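Local coordinates for enterobactin synthetase component F-related protein (Vibrio cholerae serotype O1, PDB 4OXI), which probably activates glycine with ATP as glycyl-adenylate, in a lipopolysaccharide modification pathway linked to resistance against antimicrobial peptides, at residues A[239-244]-A[388-393]; A[426-431]-A[446-451]. One frame throughout, in Å; residues are numbered along the deposited sequence.

Contact 1: residues A[239-244]-A[388-393]; sequences LHCYIS and AFEEEC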
loop_
_atom_site.group_PDB
_atom_site.type_symbol
_atom_site.label_atom_id
_atom_site.label_comp_id
_atom_site.label_asym_id
_atom_site.label_seq_id
_atom_site.Cartn_x
_atom_site.Cartn_y
_atom_site.Cartn_z
ATOM N N LEU A 239 0.149 -12.935 2.636
ATOM C CA LEU A 239 -0.690 -12.044 3.440
ATOM C C LEU A 239 -0.969 -12.617 4.821
ATOM O O LEU A 239 -1.000 -11.876 5.816
ATOM C CB LEU A 239 -2.021 -11.789 2.718
ATOM C CG LEU A 239 -3.159 -11.126 3.500
ATOM C CD1 LEU A 239 -2.732 -9.752 4.011
ATOM C CD2 LEU A 239 -4.424 -11.018 2.634
ATOM N N HIS A 240 -1.204 -13.930 4.876
ATOM C CA HIS A 240 -1.529 -14.604 6.146
ATOM C C HIS A 240 -0.332 -14.574 7.072
ATOM O O HIS A 240 -0.478 -14.377 8.273
ATOM C CB HIS A 240 -1.976 -16.049 5.904
ATOM C CG HIS A 240 -3.383 -16.164 5.411
ATOM N ND1 HIS A 240 -3.800 -17.167 4.563
ATOM C CD2 HIS A 240 -4.473 -15.396 5.645
ATOM C CE1 HIS A 240 -5.084 -17.016 4.300
ATOM N NE2 HIS A 240 -5.520 -15.954 4.950
ATOM N N CYS A 241 0.860 -14.761 6.512
ATOM C CA CYS A 241 2.061 -14.636 7.325
ATOM C C CYS A 241 2.168 -13.243 7.964
ATOM O O CYS A 241 2.353 -13.132 9.177
ATOM C CB CYS A 241 3.320 -14.968 6.519
ATOM S SG CYS A 241 4.846 -14.786 7.501
ATOM N N TYR A 242 2.029 -12.182 7.167
ATOM C CA TYR A 242 2.129 -10.825 7.717
ATOM C C TYR A 242 1.119 -10.549 8.804
ATOM O O TYR A 242 1.481 -10.118 9.891
ATOM C CB TYR A 242 1.966 -9.740 6.653
ATOM C CG TYR A 242 1.946 -8.365 7.288
ATOM C CD1 TYR A 242 3.125 -7.765 7.709
ATOM C CD2 TYR A 242 0.755 -7.675 7.491
ATOM C CE1 TYR A 242 3.128 -6.508 8.297
ATOM C CE2 TYR A 242 0.744 -6.401 8.087
ATOM C CZ TYR A 242 1.935 -5.828 8.484
ATOM O OH TYR A 242 1.946 -4.578 9.075
ATOM N N ILE A 243 -0.153 -10.771 8.503
ATOM C CA ILE A 243 -1.209 -10.519 9.477
ATOM C C ILE A 243 -0.989 -11.287 10.788
ATOM O O ILE A 243 -1.148 -10.720 11.878
ATOM C CB ILE A 243 -2.583 -10.866 8.906
ATOM C CG1 ILE A 243 -2.890 -9.990 7.687
ATOM C CG2 ILE A 243 -3.647 -10.649 9.956
ATOM C CD1 ILE A 243 -2.929 -8.501 8.027
ATOM N N SER A 244 -0.616 -12.565 10.689
ATOM C CA SER A 244 -0.369 -13.357 11.904
ATOM C C SER A 244 0.788 -12.789 12.737
ATOM O O SER A 244 0.721 -12.807 13.959
ATOM C CB SER A 244 -0.100 -14.828 11.582
ATOM O OG SER A 244 1.234 -14.984 11.140
ATOM N N ALA A 388 13.495 -8.355 12.108
ATOM C CA ALA A 388 12.438 -9.046 11.394
ATOM C C ALA A 388 11.457 -9.698 12.339
ATOM O O ALA A 388 11.813 -10.062 13.457
ATOM C CB ALA A 388 13.040 -10.100 10.471
ATOM N N PHE A 389 10.224 -9.868 11.872
ATOM C CA PHE A 389 9.239 -10.644 12.606
ATOM C C PHE A 389 9.711 -12.085 12.773
ATOM O O PHE A 389 9.500 -12.687 13.809
ATOM C CB PHE A 389 7.907 -10.634 11.868
ATOM C CG PHE A 389 7.283 -9.274 11.766
ATOM C CD1 PHE A 389 6.902 -8.592 12.901
ATOM C CD2 PHE A 389 7.055 -8.689 10.528
ATOM C CE1 PHE A 389 6.318 -7.334 12.817
ATOM C CE2 PHE A 389 6.468 -7.428 10.438
ATOM C CZ PHE A 389 6.103 -6.754 11.585
ATOM N N GLU A 390 10.344 -12.625 11.740
ATOM C CA GLU A 390 10.806 -14.009 11.740
ATOM C C GLU A 390 12.307 -14.065 11.539
ATOM O O GLU A 390 12.840 -13.389 10.657
ATOM C CB GLU A 390 10.142 -14.773 10.600
ATOM C CG GLU A 390 8.633 -14.776 10.668
ATOM C CD GLU A 390 8.019 -15.647 9.599
ATOM O OE1 GLU A 390 8.242 -15.366 8.391
ATOM O OE2 GLU A 390 7.323 -16.619 9.972
ATOM N N GLU A 391 12.999 -14.879 12.330
ATOM C CA GLU A 391 14.444 -15.001 12.147
ATOM C C GLU A 391 14.705 -15.733 10.838
ATOM O O GLU A 391 13.795 -16.358 10.290
ATOM C CB GLU A 391 15.117 -15.677 13.353
ATOM C CG GLU A 391 15.138 -14.825 14.655
ATOM C CD GLU A 391 16.270 -13.765 14.724
ATOM O OE1 GLU A 391 16.705 -13.431 15.855
ATOM O OE2 GLU A 391 16.720 -13.245 13.670
ATOM N N GLU A 392 15.929 -15.598 10.323
ATOM C CA GLU A 392 16.358 -16.181 9.042
ATOM C C GLU A 392 15.782 -15.519 7.794
ATOM O O GLU A 392 15.871 -16.082 6.701
ATOM C CB GLU A 392 16.113 -17.695 8.998
ATOM C CG GLU A 392 16.703 -18.434 10.185
ATOM C CD GLU A 392 16.732 -19.936 9.997
ATOM O OE1 GLU A 392 15.809 -20.486 9.345
ATOM O OE2 GLU A 392 17.688 -20.563 10.507
ATOM N N CYS A 393 15.230 -14.317 7.944
ATOM C CA CYS A 393 14.606 -13.605 6.825
ATOM C C CYS A 393 15.470 -12.526 6.192
ATOM O O CYS A 393 15.188 -12.081 5.076
ATOM C CB CYS A 393 13.288 -12.953 7.275
ATOM S SG CYS A 393 11.963 -14.143 7.406
#

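Contact 2: residues A[426-431]-A[446-451]; sequences KGYLND and LWYRSG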
loop_
_atom_site.group_PDB
_atom_site.type_symbol
_atom_site.label_atom_id
_atom_site.label_comp_id
_atom_site.label_asym_id
_atom_site.label_seq_id
_atom_site.Cartn_x
_atom_site.Cartn_y
_atom_site.Cartn_z
ATOM N N LYS A 426 6.787 -14.076 -5.490
ATOM C CA LYS A 426 7.561 -14.922 -6.401
ATOM C C LYS A 426 8.477 -14.121 -7.307
ATOM O O LYS A 426 9.482 -14.634 -7.794
ATOM C CB LYS A 426 6.632 -15.737 -7.307
ATOM C CG LYS A 426 5.679 -16.681 -6.589
ATOM C CD LYS A 426 6.431 -17.796 -5.894
ATOM C CE LYS A 426 5.477 -18.732 -5.150
ATOM N NZ LYS A 426 6.230 -19.665 -4.253
ATOM N N GLY A 427 8.108 -12.872 -7.551
ATOM C CA GLY A 427 8.783 -12.036 -8.532
ATOM C C GLY A 427 7.741 -11.059 -9.033
ATOM O O GLY A 427 6.652 -10.963 -8.460
ATOM N N TYR A 428 8.055 -10.326 -10.087
ATOM C CA TYR A 428 7.078 -9.414 -10.659
ATOM C C TYR A 428 6.199 -10.183 -11.644
ATOM O O TYR A 428 6.652 -11.128 -12.291
ATOM C CB TYR A 428 7.779 -8.233 -11.336
ATOM C CG TYR A 428 8.595 -7.385 -10.372
ATOM C CD1 TYR A 428 7.971 -6.515 -9.479
ATOM C CD2 TYR A 428 9.981 -7.456 -10.346
ATOM C CE1 TYR A 428 8.708 -5.735 -8.586
ATOM C CE2 TYR A 428 10.727 -6.671 -9.462
ATOM C CZ TYR A 428 10.078 -5.819 -8.583
ATOM O OH TYR A 428 10.796 -5.046 -7.695
ATOM N N LEU A 429 4.938 -9.787 -11.745
ATOM C CA LEU A 429 3.983 -10.454 -12.619
ATOM C C LEU A 429 4.361 -10.259 -14.091
ATOM O O LEU A 429 4.508 -9.123 -14.552
ATOM C CB LEU A 429 2.584 -9.887 -12.344
ATOM C CG LEU A 429 1.351 -10.670 -12.781
ATOM C CD1 LEU A 429 1.397 -12.059 -12.185
ATOM C CD2 LEU A 429 0.075 -9.924 -12.358
ATOM N N ASN A 430 4.528 -11.369 -14.811
ATOM C CA ASN A 430 4.857 -11.367 -16.247
ATOM C C ASN A 430 5.965 -10.392 -16.658
ATOM O O ASN A 430 5.840 -9.680 -17.659
ATOM C CB ASN A 430 3.597 -11.112 -17.082
ATOM C CG ASN A 430 2.423 -11.952 -16.624
ATOM O OD1 ASN A 430 1.336 -11.430 -16.364
ATOM N ND2 ASN A 430 2.640 -13.259 -16.499
ATOM N N ASP A 431 7.038 -10.351 -15.872
ATOM C CA ASP A 431 8.141 -9.422 -16.124
ATOM C C ASP A 431 9.438 -10.108 -15.704
ATOM O O ASP A 431 10.003 -9.799 -14.655
ATOM C CB ASP A 431 7.912 -8.125 -15.340
ATOM C CG ASP A 431 8.924 -7.037 -15.668
ATOM O OD1 ASP A 431 9.962 -7.321 -16.318
ATOM O OD2 ASP A 431 8.686 -5.880 -15.243
ATOM N N LEU A 446 14.992 -18.221 -1.941
ATOM C CA LEU A 446 14.865 -17.078 -2.827
ATOM C C LEU A 446 15.116 -15.814 -2.021
ATOM O O LEU A 446 14.499 -15.618 -0.969
ATOM C CB LEU A 446 13.469 -17.045 -3.455
ATOM C CG LEU A 446 13.197 -15.857 -4.387
ATOM C CD1 LEU A 446 14.061 -15.967 -5.630
ATOM C CD2 LEU A 446 11.711 -15.761 -4.757
ATOM N N TRP A 447 16.032 -14.974 -2.502
ATOM C CA TRP A 447 16.299 -13.680 -1.879
ATOM C C TRP A 447 15.846 -12.528 -2.768
ATOM O O TRP A 447 15.800 -12.663 -3.989
ATOM C CB TRP A 447 17.792 -13.526 -1.578
ATOM C CG TRP A 447 18.255 -14.385 -0.462
ATOM C CD1 TRP A 447 18.864 -15.604 -0.559
ATOM C CD2 TRP A 447 18.145 -14.101 0.939
ATOM N NE1 TRP A 447 19.145 -16.090 0.695
ATOM C CE2 TRP A 447 18.709 -15.190 1.632
ATOM C CE3 TRP A 447 17.621 -13.033 1.673
ATOM C CZ2 TRP A 447 18.762 -15.242 3.027
ATOM C CZ3 TRP A 447 17.675 -13.083 3.059
ATOM C CH2 TRP A 447 18.245 -14.178 3.721
ATOM N N TYR A 448 15.529 -11.389 -2.154
ATOM C CA TYR A 448 15.149 -10.185 -2.895
ATOM C C TYR A 448 16.055 -9.014 -2.542
ATOM O O TYR A 448 16.275 -8.723 -1.361
ATOM C CB TYR A 448 13.680 -9.822 -2.613
ATOM C CG TYR A 448 13.237 -8.445 -3.093
ATOM C CD1 TYR A 448 12.996 -8.190 -4.443
ATOM C CD2 TYR A 448 13.032 -7.414 -2.188
ATOM C CE1 TYR A 448 12.584 -6.938 -4.867
ATOM C CE2 TYR A 448 12.631 -6.175 -2.598
ATOM C CZ TYR A 448 12.406 -5.940 -3.933
ATOM O OH TYR A 448 11.999 -4.691 -4.317
ATOM N N ARG A 449 16.574 -8.345 -3.569
ATOM C CA ARG A 449 17.411 -7.164 -3.378
ATOM C C ARG A 449 16.547 -5.944 -3.151
ATOM O O ARG A 449 15.947 -5.422 -4.089
ATOM C CB ARG A 449 18.282 -6.910 -4.611
ATOM C CG ARG A 449 19.085 -8.116 -5.091
ATOM C CD ARG A 449 19.841 -7.759 -6.363
ATOM N NE ARG A 449 20.389 -8.939 -7.015
ATOM C CZ ARG A 449 21.555 -9.481 -6.691
ATOM N NH1 ARG A 449 22.279 -8.936 -5.719
ATOM N NH2 ARG A 449 21.990 -10.563 -7.331
ATOM N N SER A 450 16.509 -5.467 -1.914
ATOM C CA SER A 450 15.598 -4.393 -1.544
ATOM C C SER A 450 16.014 -3.070 -2.162
ATOM O O SER A 450 15.169 -2.219 -2.477
ATOM C CB SER A 450 15.538 -4.250 -0.020
ATOM O OG SER A 450 16.747 -3.697 0.468
ATOM N N GLY A 451 17.319 -2.889 -2.328
ATOM C CA GLY A 451 17.839 -1.625 -2.820
ATOM C C GLY A 451 18.103 -0.691 -1.656
ATOM O O GLY A 451 18.678 0.394 -1.831
#

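Contact 1: residues A[239-244]-A[388-393]
Cys241 and Glu390 open this helix-to-loop contact, a small example of how a connecting loop can settle on a helix without any hydrogen bond between the two. The thiol lies over one face of the Glu390 carboxylate, displaced toward OE1: SG of Cys241 is 3.6 Å from OE1 of Glu390 and 3.9 Å from its CD. With CG opposite its own carbonyl carbon, the extended chain of Glu390 (chi2 -175°) carries the carboxylate out to the helix, where it turns one face to the sulfur. The other oxygen, OE2, forms a salt bridge to Lys422, whose positive charge probably helps keep the carboxylate ionised beside the thiol.

A second meeting, one residue on in the helix and one back in the loop, is aromatic. CE1 of Tyr242 comes within 4.1 Å of CE2 of Phe389, the rings touching at one corner each with their planes steeply inclined, so that neither is stacked on the other. Tyr242 reaches this corner although its CB points away from the loop: chi1 of 175° swings the ring to the side of the carbonyl carbon, and the CE1 flank of the ring closes the gap. Its hydroxyl is hydrogen-bonded to His271, which limits how the ring can shift. The Phe389 ring meets that of Tyr371 with the two planes nearly parallel, and also packs on Gln245, Ile246 and Leu249, the next part of the same helix. Within that helix, OG of Ser244 donates to the carbonyl O of Cys241 at 2.9 Å, a side-chain bond back into the preceding turn.

Helix 236-249 thus meets the loop that leads from the mixed sheet, ending in strand 387-388, into the antiparallel sheet beginning at 394-397, a junction between sheet subdomains within the large N-terminal domain of adenylate-forming enzymes.

Contact 2: residues A[426-431]-A[446-451]
Two tyrosine rings, crossing at about a right angle, meet through the phenol end of one and the edge of the other. The hydroxyl of Tyr428 lies near the plane of the Tyr448 ring, with OH of Tyr428 3.8 Å from CE1 of Tyr448 and 3.6 Å from its OH. That separation is too long for a hydrogen bond; Tyr428 OH bonds instead to Glu364, on which the Tyr448 side chain also packs. Neither ring has its faces covered by the opposing segment. Elsewhere around Tyr448 are Phe439, its ring inclined by about 50°, together with Leu419, Leu424 and Ala438, while Tyr428 packs on Asn434 and Ala438.

The chi1 of 168° sets the Tyr448 ring beside its carbonyl carbon, off the strand and toward the loop. In sequence terms, two conserved signatures of adenylation domains are brought together here: the Gly-Tyr-Leu at the end of core motif A6, and the Tyr-Arg-Ser-Gly of A7, while Glu364 closes the Gly-Pro-Thr-Glu of A5.

At the other end of the contact, CD2 of Leu446 rests 3.9 Å from the carbonyl O of Lys426, whose CB points away from the strand. Farther along the loop, Asp431 caps the N-terminus of helix 432-438 and also bonds through OD2 to Asn434, and the backbone N of Tyr428 is held by Thr435 of that helix.

Overall arrangement
Contact 1 and contact 2 follow one another along the chain, and their centres lie about 17 Å apart, yet they touch directly. The carbonyl O of Cys393, at the end of the loop in contact 1, packs 3.4 Å from CZ3 of Trp447 on the strand of contact 2. Strands 394-397 and 445-457, which these segments lead into or lie on, both pair with strand 416-419 of the antiparallel sheet. Each contact also lies close to the bound glycyl-adenosine-5'-phosphate: the side chain of Tyr448 is about 6 Å from it and that of Tyr242 about 8 Å. Both thus lie in the neighbourhood of the ligand pocket, contact 2 the nearer by these side chains.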